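Local atomic coordinates of nitroreductase-like family protein (Bacillus cereus, PDB entry 2I7H), a protein that belongs to the nitroreductase-like family of flavoproteins and binds flavin mononucleotide in an alpha/beta fold with two chains in the assembly. Residues W52-V66 / S86-M100. Residues are numbered along the deposited sequence; the frame is centred on the assembly and turned at random. Where two conformers were deposited one is given.
Sequences WNCKLYIGEGRKKLV and SDRFLSTPAQIVVYM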
ATOM      1  N   TRP A  52      -5.178  -7.438  -8.201  1.00 37.45           N
ATOM      2  CA  TRP A  52      -5.484  -6.139  -8.812  1.00 37.23           C
ATOM      3  C   TRP A  52      -6.011  -6.299 -10.251  1.00 37.70           C
ATOM      4  O   TRP A  52      -5.582  -7.194 -10.980  1.00 36.81           O
ATOM      5  CB  TRP A  52      -4.240  -5.241  -8.778  1.00 35.52           C
ATOM      6  CG  TRP A  52      -2.997  -5.986  -9.160  1.00 36.85           C
ATOM      7  CD1 TRP A  52      -2.632  -6.407 -10.442  1.00 34.47           C
ATOM      8  CD2 TRP A  52      -1.958  -6.462  -8.278  1.00 35.69           C
ATOM      9  NE1 TRP A  52      -1.445  -7.073 -10.395  1.00 31.99           N
ATOM     10  CE2 TRP A  52      -1.004  -7.143  -9.091  1.00 35.85           C
ATOM     11  CE3 TRP A  52      -1.742  -6.384  -6.901  1.00 36.98           C
ATOM     12  CZ2 TRP A  52       0.149  -7.736  -8.564  1.00 33.21           C
ATOM     13  CZ3 TRP A  52      -0.576  -6.982  -6.360  1.00 36.69           C
ATOM     14  CH2 TRP A  52       0.348  -7.652  -7.207  1.00 37.06           C
ATOM     15  N   ASN A  53      -6.935  -5.420 -10.637  1.00 38.43           N
ATOM     16  CA  ASN A  53      -7.459  -5.331 -12.006  1.00 39.32           C
ATOM     17  C   ASN A  53      -7.679  -3.866 -12.268  1.00 39.45           C
ATOM     18  O   ASN A  53      -7.796  -3.102 -11.331  1.00 39.42           O
ATOM     19  CB  ASN A  53      -8.830  -6.007 -12.129  1.00 39.66           C
ATOM     20  CG  ASN A  53      -8.789  -7.476 -11.857  1.00 40.50           C
ATOM     21  OD1 ASN A  53      -8.754  -8.270 -12.780  1.00 47.36           O
ATOM     22  ND2 ASN A  53      -8.814  -7.854 -10.594  1.00 43.01           N
ATOM     23  N   CYS A  54      -7.751  -3.479 -13.543  0.60 40.11           N
ATOM     24  CA  CYS A  54      -7.845  -2.062 -13.921  0.60 40.83           C
ATOM     25  C   CYS A  54      -8.806  -1.789 -15.062  0.60 40.94           C
ATOM     26  O   CYS A  54      -8.990  -2.639 -15.943  0.60 41.55           O
ATOM     27  CB  CYS A  54      -6.464  -1.529 -14.312  0.60 40.77           C
ATOM     28  SG  CYS A  54      -5.235  -1.638 -12.977  0.60 42.89           S
ATOM     29  N   LYS A  55      -9.421  -0.603 -15.043  1.00 40.85           N
ATOM     30  CA  LYS A  55     -10.022  -0.024 -16.251  1.00 40.99           C
ATOM     31  C   LYS A  55      -9.301   1.292 -16.491  1.00 41.00           C
ATOM     32  O   LYS A  55      -9.179   2.112 -15.577  1.00 41.24           O
ATOM     33  CB  LYS A  55     -11.530   0.192 -16.106  1.00 40.87           C
ATOM     34  CG  LYS A  55     -12.206  -0.823 -15.224  1.00 42.52           C
ATOM     35  CD  LYS A  55     -13.580  -1.197 -15.670  1.00 46.19           C
ATOM     36  CE  LYS A  55     -13.485  -2.487 -16.453  1.00 48.39           C
ATOM     37  NZ  LYS A  55     -14.726  -3.259 -16.451  1.00 50.05           N
ATOM     38  N   LEU A  56      -8.771   1.475 -17.692  1.00 40.85           N
ATOM     39  CA  LEU A  56      -8.117   2.728 -18.041  1.00 41.63           C
ATOM     40  C   LEU A  56      -9.011   3.491 -18.998  1.00 41.62           C
ATOM     41  O   LEU A  56      -9.347   2.985 -20.055  1.00 41.08           O
ATOM     42  CB  LEU A  56      -6.738   2.474 -18.689  1.00 41.23           C
ATOM     43  CG  LEU A  56      -6.030   3.653 -19.388  1.00 41.52           C
ATOM     44  CD1 LEU A  56      -5.482   4.709 -18.439  1.00 39.44           C
ATOM     45  CD2 LEU A  56      -4.907   3.158 -20.312  1.00 43.61           C
ATOM     46  N   TYR A  57      -9.410   4.694 -18.600  1.00 42.35           N
ATOM     47  CA  TYR A  57     -10.208   5.576 -19.446  1.00 42.90           C
ATOM     48  C   TYR A  57      -9.316   6.688 -19.943  1.00 43.24           C
ATOM     49  O   TYR A  57      -8.669   7.379 -19.146  1.00 43.59           O
ATOM     50  CB  TYR A  57     -11.423   6.147 -18.691  1.00 42.59           C
ATOM     51  CG  TYR A  57     -12.393   5.075 -18.206  1.00 43.00           C
ATOM     52  CD1 TYR A  57     -12.113   4.319 -17.062  1.00 45.47           C
ATOM     53  CD2 TYR A  57     -13.588   4.835 -18.869  1.00 41.75           C
ATOM     54  CE1 TYR A  57     -12.983   3.349 -16.605  1.00 42.95           C
ATOM     55  CE2 TYR A  57     -14.464   3.866 -18.433  1.00 41.70           C
ATOM     56  CZ  TYR A  57     -14.144   3.114 -17.297  1.00 43.23           C
ATOM     57  OH  TYR A  57     -14.985   2.137 -16.849  1.00 42.59           O
ATOM     58  N   ILE A  58      -9.259   6.840 -21.264  0.50 43.45           N
ATOM     59  CA  ILE A  58      -8.425   7.852 -21.913  0.50 43.66           C
ATOM     60  C   ILE A  58      -9.129   8.420 -23.134  0.50 43.87           C
ATOM     61  O   ILE A  58      -9.892   7.721 -23.803  0.50 43.86           O
ATOM     62  CB  ILE A  58      -7.029   7.300 -22.344  0.50 43.56           C
ATOM     63  CG1 ILE A  58      -7.163   5.991 -23.134  0.50 43.63           C
ATOM     64  CG2 ILE A  58      -6.139   7.100 -21.136  0.50 43.48           C
ATOM     65  CD1 ILE A  58      -5.920   5.607 -23.913  0.50 43.85           C
ATOM     66  N   GLY A  59      -8.869   9.691 -23.420  1.00 44.21           N
ATOM     67  CA  GLY A  59      -9.411  10.348 -24.614  1.00 44.47           C
ATOM     68  C   GLY A  59     -10.921  10.375 -24.564  1.00 45.01           C
ATOM     69  O   GLY A  59     -11.498  10.729 -23.539  1.00 44.54           O
ATOM     70  N   GLU A  60     -11.562   9.969 -25.657  1.00 45.92           N
ATOM     71  CA  GLU A  60     -13.026   9.980 -25.725  1.00 46.66           C
ATOM     72  C   GLU A  60     -13.713   9.057 -24.714  1.00 46.16           C
ATOM     73  O   GLU A  60     -14.832   9.346 -24.268  1.00 46.65           O
ATOM     74  CB  GLU A  60     -13.508   9.735 -27.152  1.00 47.48           C
ATOM     75  CG  GLU A  60     -14.028  11.004 -27.875  1.00 51.39           C
ATOM     76  CD  GLU A  60     -15.551  11.199 -27.715  1.00 56.68           C
ATOM     77  OE1 GLU A  60     -16.242  11.480 -28.724  1.00 58.37           O
ATOM     78  OE2 GLU A  60     -16.068  11.050 -26.577  1.00 60.85           O
ATOM     79  N   GLY A  61     -13.025   7.983 -24.323  1.00 45.49           N
ATOM     80  CA  GLY A  61     -13.519   7.029 -23.327  1.00 44.51           C
ATOM     81  C   GLY A  61     -13.833   7.629 -21.966  1.00 44.15           C
ATOM     82  O   GLY A  61     -14.701   7.140 -21.247  1.00 43.64           O
ATOM     83  N   ARG A  62     -13.131   8.700 -21.612  1.00 43.89           N
ATOM     84  CA  ARG A  62     -13.334   9.364 -20.328  1.00 44.08           C
ATOM     85  C   ARG A  62     -14.773   9.842 -20.135  1.00 44.38           C
ATOM     86  O   ARG A  62     -15.227   9.990 -19.007  1.00 44.98           O
ATOM     87  CB  ARG A  62     -12.362  10.529 -20.162  1.00 43.42           C
ATOM     88  CG  ARG A  62     -10.930  10.116 -19.986  1.00 43.03           C
ATOM     89  CD  ARG A  62     -10.036  11.299 -20.140  1.00 43.19           C
ATOM     90  NE  ARG A  62     -10.237  11.949 -21.436  1.00 43.53           N
ATOM     91  CZ  ARG A  62      -9.870  13.195 -21.729  1.00 43.05           C
ATOM     92  NH1 ARG A  62     -10.094  13.667 -22.952  1.00 42.11           N
ATOM     93  NH2 ARG A  62      -9.283  13.969 -20.807  1.00 40.92           N
ATOM     94  N   LYS A  63     -15.479  10.082 -21.234  1.00 44.74           N
ATOM     95  CA  LYS A  63     -16.868  10.518 -21.169  1.00 45.04           C
ATOM     96  C   LYS A  63     -17.755   9.383 -20.717  1.00 44.09           C
ATOM     97  O   LYS A  63     -18.822   9.614 -20.158  1.00 43.89           O
ATOM     98  CB  LYS A  63     -17.353  11.047 -22.522  1.00 44.42           C
ATOM     99  CG  LYS A  63     -16.857  12.427 -22.871  1.00 45.87           C
ATOM    100  CD  LYS A  63     -17.465  12.883 -24.219  1.00 47.21           C
ATOM    101  CE  LYS A  63     -16.570  13.899 -24.949  1.00 49.71           C
ATOM    102  NZ  LYS A  63     -17.050  14.207 -26.359  1.00 50.44           N
ATOM    103  N   LYS A  64     -17.318   8.155 -20.973  1.00 43.92           N
ATOM    104  CA  LYS A  64     -18.079   6.981 -20.547  1.00 44.02           C
ATOM    105  C   LYS A  64     -18.064   6.864 -19.031  1.00 43.00           C
ATOM    106  O   LYS A  64     -19.082   6.549 -18.428  1.00 42.22           O
ATOM    107  CB  LYS A  64     -17.530   5.699 -21.170  1.00 44.27           C
ATOM    108  CG  LYS A  64     -17.795   5.585 -22.627  1.00 47.52           C
ATOM    109  CD  LYS A  64     -18.375   4.230 -22.935  1.00 51.23           C
ATOM    110  CE  LYS A  64     -18.564   4.073 -24.427  1.00 52.07           C
ATOM    111  NZ  LYS A  64     -17.250   3.733 -24.995  1.00 53.09           N
ATOM    112  N   LEU A  65     -16.892   7.119 -18.449  1.00 42.39           N
ATOM    113  CA  LEU A  65     -16.706   7.146 -17.010  1.00 42.28           C
ATOM    114  C   LEU A  65     -17.550   8.256 -16.432  1.00 41.36           C
ATOM    115  O   LEU A  65     -18.247   8.050 -15.443  1.00 41.16           O
ATOM    116  CB  LEU A  65     -15.240   7.434 -16.666  1.00 42.96           C
ATOM    117  CG  LEU A  65     -14.613   6.781 -15.433  1.00 43.70           C
ATOM    118  CD1 LEU A  65     -13.613   7.715 -14.778  1.00 45.29           C
ATOM    119  CD2 LEU A  65     -15.601   6.310 -14.442  1.00 43.06           C
ATOM    120  N   VAL A  66     -17.457   9.436 -17.040  1.00 40.29           N
ATOM    121  CA  VAL A  66     -18.253  10.574 -16.601  1.00 39.97           C
ATOM    122  C   VAL A  66     -19.738  10.235 -16.578  1.00 39.98           C
ATOM    123  O   VAL A  66     -20.418  10.528 -15.594  1.00 40.01           O
ATOM    124  CB  VAL A  66     -17.989  11.843 -17.432  1.00 39.21           C
ATOM    125  CG1 VAL A  66     -19.053  12.892 -17.156  1.00 38.85           C
ATOM    126  CG2 VAL A  66     -16.635  12.398 -17.100  1.00 39.37           C
ATOM    127  N   SER A  86     -17.641  16.659 -14.467  1.00 47.55           N
ATOM    128  CA  SER A  86     -17.470  16.407 -15.902  1.00 47.78           C
ATOM    129  C   SER A  86     -16.307  17.202 -16.522  1.00 48.08           C
ATOM    130  O   SER A  86     -15.509  16.655 -17.277  1.00 48.44           O
ATOM    131  CB  SER A  86     -18.763  16.719 -16.645  1.00 47.08           C
ATOM    132  OG  SER A  86     -18.664  16.347 -18.010  1.00 48.25           O
ATOM    133  N   ASP A  87     -16.212  18.485 -16.196  1.00 48.30           N
ATOM    134  CA  ASP A  87     -15.159  19.326 -16.715  1.00 48.91           C
ATOM    135  C   ASP A  87     -13.798  18.927 -16.172  1.00 48.59           C
ATOM    136  O   ASP A  87     -12.790  18.973 -16.903  1.00 48.56           O
ATOM    137  CB  ASP A  87     -15.460  20.792 -16.424  1.00 49.34           C
ATOM    138  CG  ASP A  87     -16.563  21.330 -17.302  1.00 53.43           C
ATOM    139  OD1 ASP A  87     -17.130  20.557 -18.112  1.00 57.29           O
ATOM    140  OD2 ASP A  87     -16.874  22.538 -17.201  1.00 59.09           O
ATOM    141  N   ARG A  88     -13.774  18.529 -14.901  1.00 48.25           N
ATOM    142  CA  ARG A  88     -12.548  18.056 -14.265  1.00 48.00           C
ATOM    143  C   ARG A  88     -12.020  16.749 -14.874  1.00 47.52           C
ATOM    144  O   ARG A  88     -10.834  16.619 -15.165  1.00 47.75           O
ATOM    145  CB  ARG A  88     -12.760  17.865 -12.773  1.00 48.12           C
ATOM    146  CG  ARG A  88     -11.545  18.204 -11.979  1.00 49.88           C
ATOM    147  CD  ARG A  88     -11.164  17.133 -10.983  1.00 52.74           C
ATOM    148  NE  ARG A  88     -12.220  16.773 -10.040  1.00 56.16           N
ATOM    149  CZ  ARG A  88     -12.554  15.519  -9.731  1.00 57.23           C
ATOM    150  NH1 ARG A  88     -11.940  14.489 -10.293  1.00 56.93           N
ATOM    151  NH2 ARG A  88     -13.511  15.294  -8.853  1.00 58.52           N
ATOM    152  N   PHE A  89     -12.906  15.779 -15.041  1.00 46.82           N
ATOM    153  CA  PHE A  89     -12.536  14.473 -15.570  1.00 46.18           C
ATOM    154  C   PHE A  89     -12.055  14.613 -17.015  1.00 46.27           C
ATOM    155  O   PHE A  89     -11.265  13.807 -17.519  1.00 46.35           O
ATOM    156  CB  PHE A  89     -13.759  13.542 -15.545  1.00 44.92           C
ATOM    157  CG  PHE A  89     -13.939  12.786 -14.274  1.00 43.58           C
ATOM    158  CD1 PHE A  89     -14.080  13.446 -13.063  1.00 42.03           C
ATOM    159  CD2 PHE A  89     -14.027  11.392 -14.291  1.00 41.09           C
ATOM    160  CE1 PHE A  89     -14.268  12.739 -11.882  1.00 40.92           C
ATOM    161  CE2 PHE A  89     -14.236  10.684 -13.113  1.00 41.24           C
ATOM    162  CZ  PHE A  89     -14.356  11.363 -11.899  1.00 40.45           C
ATOM    163  N   LEU A  90     -12.578  15.623 -17.691  1.00 46.30           N
ATOM    164  CA  LEU A  90     -12.328  15.792 -19.105  1.00 46.22           C
ATOM    165  C   LEU A  90     -11.092  16.657 -19.378  1.00 46.12           C
ATOM    166  O   LEU A  90     -10.633  16.757 -20.529  1.00 45.50           O
ATOM    167  CB  LEU A  90     -13.590  16.335 -19.778  1.00 46.59           C
ATOM    168  CG  LEU A  90     -14.505  15.280 -20.427  1.00 47.23           C
ATOM    169  CD1 LEU A  90     -14.467  13.925 -19.806  1.00 45.43           C
ATOM    170  CD2 LEU A  90     -15.936  15.742 -20.522  1.00 50.77           C
ATOM    171  N   SER A  91     -10.559  17.275 -18.317  1.00 45.76           N
ATOM    172  CA  SER A  91      -9.256  17.956 -18.375  1.00 45.74           C
ATOM    173  C   SER A  91      -8.230  17.206 -17.542  1.00 44.58           C
ATOM    174  O   SER A  91      -7.250  17.782 -17.050  1.00 44.90           O
ATOM    175  CB  SER A  91      -9.357  19.433 -17.952  1.00 46.19           C
ATOM    176  OG  SER A  91     -10.160  19.570 -16.799  1.00 48.80           O
ATOM    177  N   THR A  92      -8.488  15.909 -17.374  1.00 43.48           N
ATOM    178  CA  THR A  92      -7.577  14.975 -16.733  1.00 41.81           C
ATOM    179  C   THR A  92      -7.278  13.927 -17.787  1.00 41.01           C
ATOM    180  O   THR A  92      -8.199  13.266 -18.264  1.00 41.68           O
ATOM    181  CB  THR A  92      -8.223  14.329 -15.495  1.00 41.90           C
ATOM    182  OG1 THR A  92      -8.545  15.354 -14.551  1.00 42.72           O
ATOM    183  CG2 THR A  92      -7.294  13.302 -14.832  1.00 39.72           C
ATOM    184  N   PRO A  93      -6.008  13.825 -18.214  1.00 39.79           N
ATOM    185  CA  PRO A  93      -5.637  12.909 -19.310  1.00 39.82           C
ATOM    186  C   PRO A  93      -6.070  11.433 -19.184  1.00 39.52           C
ATOM    187  O   PRO A  93      -6.396  10.810 -20.192  1.00 40.16           O
ATOM    188  CB  PRO A  93      -4.092  13.028 -19.366  1.00 38.91           C
ATOM    189  CG  PRO A  93      -3.814  14.359 -18.868  1.00 38.58           C
ATOM    190  CD  PRO A  93      -4.851  14.623 -17.775  1.00 39.36           C
ATOM    191  N   ALA A  94      -6.031  10.870 -17.984  1.00 38.72           N
ATOM    192  CA  ALA A  94      -6.360   9.463 -17.806  1.00 38.22           C
ATOM    193  C   ALA A  94      -6.967   9.277 -16.439  1.00 38.22           C
ATOM    194  O   ALA A  94      -6.624   9.998 -15.493  1.00 38.81           O
ATOM    195  CB  ALA A  94      -5.098   8.571 -17.981  1.00 37.97           C
ATOM    196  N   GLN A  95      -7.918   8.350 -16.361  1.00 38.34           N
ATOM    197  CA  GLN A  95      -8.388   7.775 -15.095  1.00 37.88           C
ATOM    198  C   GLN A  95      -8.136   6.280 -15.122  1.00 37.78           C
ATOM    199  O   GLN A  95      -8.347   5.625 -16.150  1.00 38.14           O
ATOM    200  CB  GLN A  95      -9.882   8.010 -14.874  1.00 37.13           C
ATOM    201  CG  GLN A  95     -10.243   9.403 -14.425  1.00 37.85           C
ATOM    202  CD  GLN A  95     -10.566  10.332 -15.578  1.00 40.07           C
ATOM    203  OE1 GLN A  95     -11.017   9.898 -16.651  1.00 34.19           O
ATOM    204  NE2 GLN A  95     -10.360  11.641 -15.353  1.00 40.58           N
ATOM    205  N   ILE A  96      -7.683   5.754 -13.989  1.00 37.69           N
ATOM    206  CA  ILE A  96      -7.532   4.321 -13.790  1.00 37.32           C
ATOM    207  C   ILE A  96      -8.362   3.836 -12.591  1.00 36.60           C
ATOM    208  O   ILE A  96      -8.068   4.165 -11.445  1.00 37.15           O
ATOM    209  CB  ILE A  96      -6.050   3.890 -13.677  1.00 37.39           C
ATOM    210  CG1 ILE A  96      -5.313   4.290 -14.962  1.00 38.21           C
ATOM    211  CG2 ILE A  96      -5.961   2.367 -13.534  1.00 37.58           C
ATOM    212  CD1 ILE A  96      -3.871   3.928 -14.991  1.00 43.85           C
ATOM    213  N   VAL A  97      -9.426   3.092 -12.880  1.00 35.69           N
ATOM    214  CA  VAL A  97     -10.223   2.473 -11.834  1.00 35.30           C
ATOM    215  C   VAL A  97      -9.497   1.175 -11.440  1.00 35.87           C
ATOM    216  O   VAL A  97      -9.235   0.322 -12.283  1.00 35.87           O
ATOM    217  CB  VAL A  97     -11.695   2.212 -12.287  1.00 34.66           C
ATOM    218  CG1 VAL A  97     -12.497   1.685 -11.149  1.00 33.56           C
ATOM    219  CG2 VAL A  97     -12.370   3.471 -12.862  1.00 31.88           C
ATOM    220  N   VAL A  98      -9.106   1.069 -10.185  1.00 36.49           N
ATOM    221  CA  VAL A  98      -8.395  -0.123  -9.696  1.00 37.11           C
ATOM    222  C   VAL A  98      -9.382  -0.908  -8.837  1.00 37.81           C
ATOM    223  O   VAL A  98      -9.955  -0.368  -7.875  1.00 38.58           O
ATOM    224  CB  VAL A  98      -7.155   0.230  -8.847  1.00 37.37           C
ATOM    225  CG1 VAL A  98      -6.506  -1.039  -8.306  1.00 36.93           C
ATOM    226  CG2 VAL A  98      -6.120   1.117  -9.657  1.00 37.08           C
ATOM    227  N   TYR A  99      -9.595  -2.165  -9.195  1.00 37.16           N
ATOM    228  CA  TYR A  99     -10.568  -2.965  -8.508  1.00 37.52           C
ATOM    229  C   TYR A  99     -10.064  -4.391  -8.275  1.00 37.74           C
ATOM    230  O   TYR A  99      -9.033  -4.805  -8.827  1.00 37.96           O
ATOM    231  CB  TYR A  99     -11.944  -2.925  -9.230  1.00 38.23           C
ATOM    232  CG  TYR A  99     -11.952  -3.622 -10.531  1.00 37.73           C
ATOM    233  CD1 TYR A  99     -11.550  -2.960 -11.707  1.00 40.50           C
ATOM    234  CD2 TYR A  99     -12.329  -4.956 -10.613  1.00 39.76           C
ATOM    235  CE1 TYR A  99     -11.541  -3.613 -12.914  1.00 39.31           C
ATOM    236  CE2 TYR A  99     -12.327  -5.625 -11.825  1.00 39.29           C
ATOM    237  CZ  TYR A  99     -11.921  -4.947 -12.970  1.00 39.54           C
ATOM    238  OH  TYR A  99     -11.917  -5.614 -14.168  1.00 40.14           O
HETATM  239  N   MSE A 100     -10.792  -5.119  -7.428  1.00 37.42           N
HETATM  240  CA  MSE A 100     -10.478  -6.509  -7.096  1.00 37.54           C
HETATM  241  C   MSE A 100     -11.763  -7.296  -6.836  1.00 36.89           C
HETATM  242  O   MSE A 100     -12.797  -6.716  -6.486  1.00 35.30           O
HETATM  243  CB  MSE A 100      -9.567  -6.597  -5.851  1.00 36.66           C
HETATM  244  CG  MSE A 100     -10.212  -6.003  -4.595  1.00 39.65           C
HETATM  245 SE   MSE A 100      -9.055  -6.175  -3.060  0.87 37.17          SE
HETATM  246  CE  MSE A 100     -10.327  -6.715  -1.789  1.00 33.20           C
TER
HETATM  247  O   HOH W   1      -7.088  11.395 -22.613  1.00 31.72           O
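The short helical segments 62-66 and 86-90 run nearly antiparallel (151° between their directions), and L65 and V66 of the first meet F89 of the second in the apolar centre. CD1 of L65 lies in the plane of the F89 ring, at its edge, 3.5 Å from CE2, while V66 and F89 run past each other in opposite senses. With V66 CG1 anti to the backbone N (chi1 167°), CG1 lies against S86 OG and CG2 against F89 CB and L90 CD1. CG of L65 also sits over the centre of the Y57 ring, tying helix 62-66 to the sheet; Y57 CE1 touches V97 CG2 (3.8 Å), the methyl standing oblique to the ring. On the other sheet face L56 CD1 packs on I96 CG1 (3.5 Å) and A94 CB, with L33 of helix 30-40 beyond.

Strands 53-58 and 94-100 are antiparallel, at 163°: the hydrogen-bonded pairs N53-Y99, K55-V97 and Y57-Q95 each exchange two backbone bonds. Toward the far end, N53 CB rests over the Y99 ring face, 3.6 Å from its centroid, a CH-pi contact, with K55 CG approaching obliquely.

At the polar edge, R62 NH2 donates to T92 O (2.9 Å), which lies in the guanidinium plane although the donor stands above the carbonyl plane. NE bonds G59 O, also in plane, so two bonds fix the group's rotation. Q95 NE2 holds a lone pair of F89 O, whereas buried Q95 OE1 has no polar partner and faces R62 CG. A water joins G59 N to P93 O.

Strand 53-58 pairs in parallel with a strand of the second subunit, and K55 NZ salt-bridges E185 there. Such a sheet, flanked by helices and extended across the dimer, is characteristic of the nitroreductase fold.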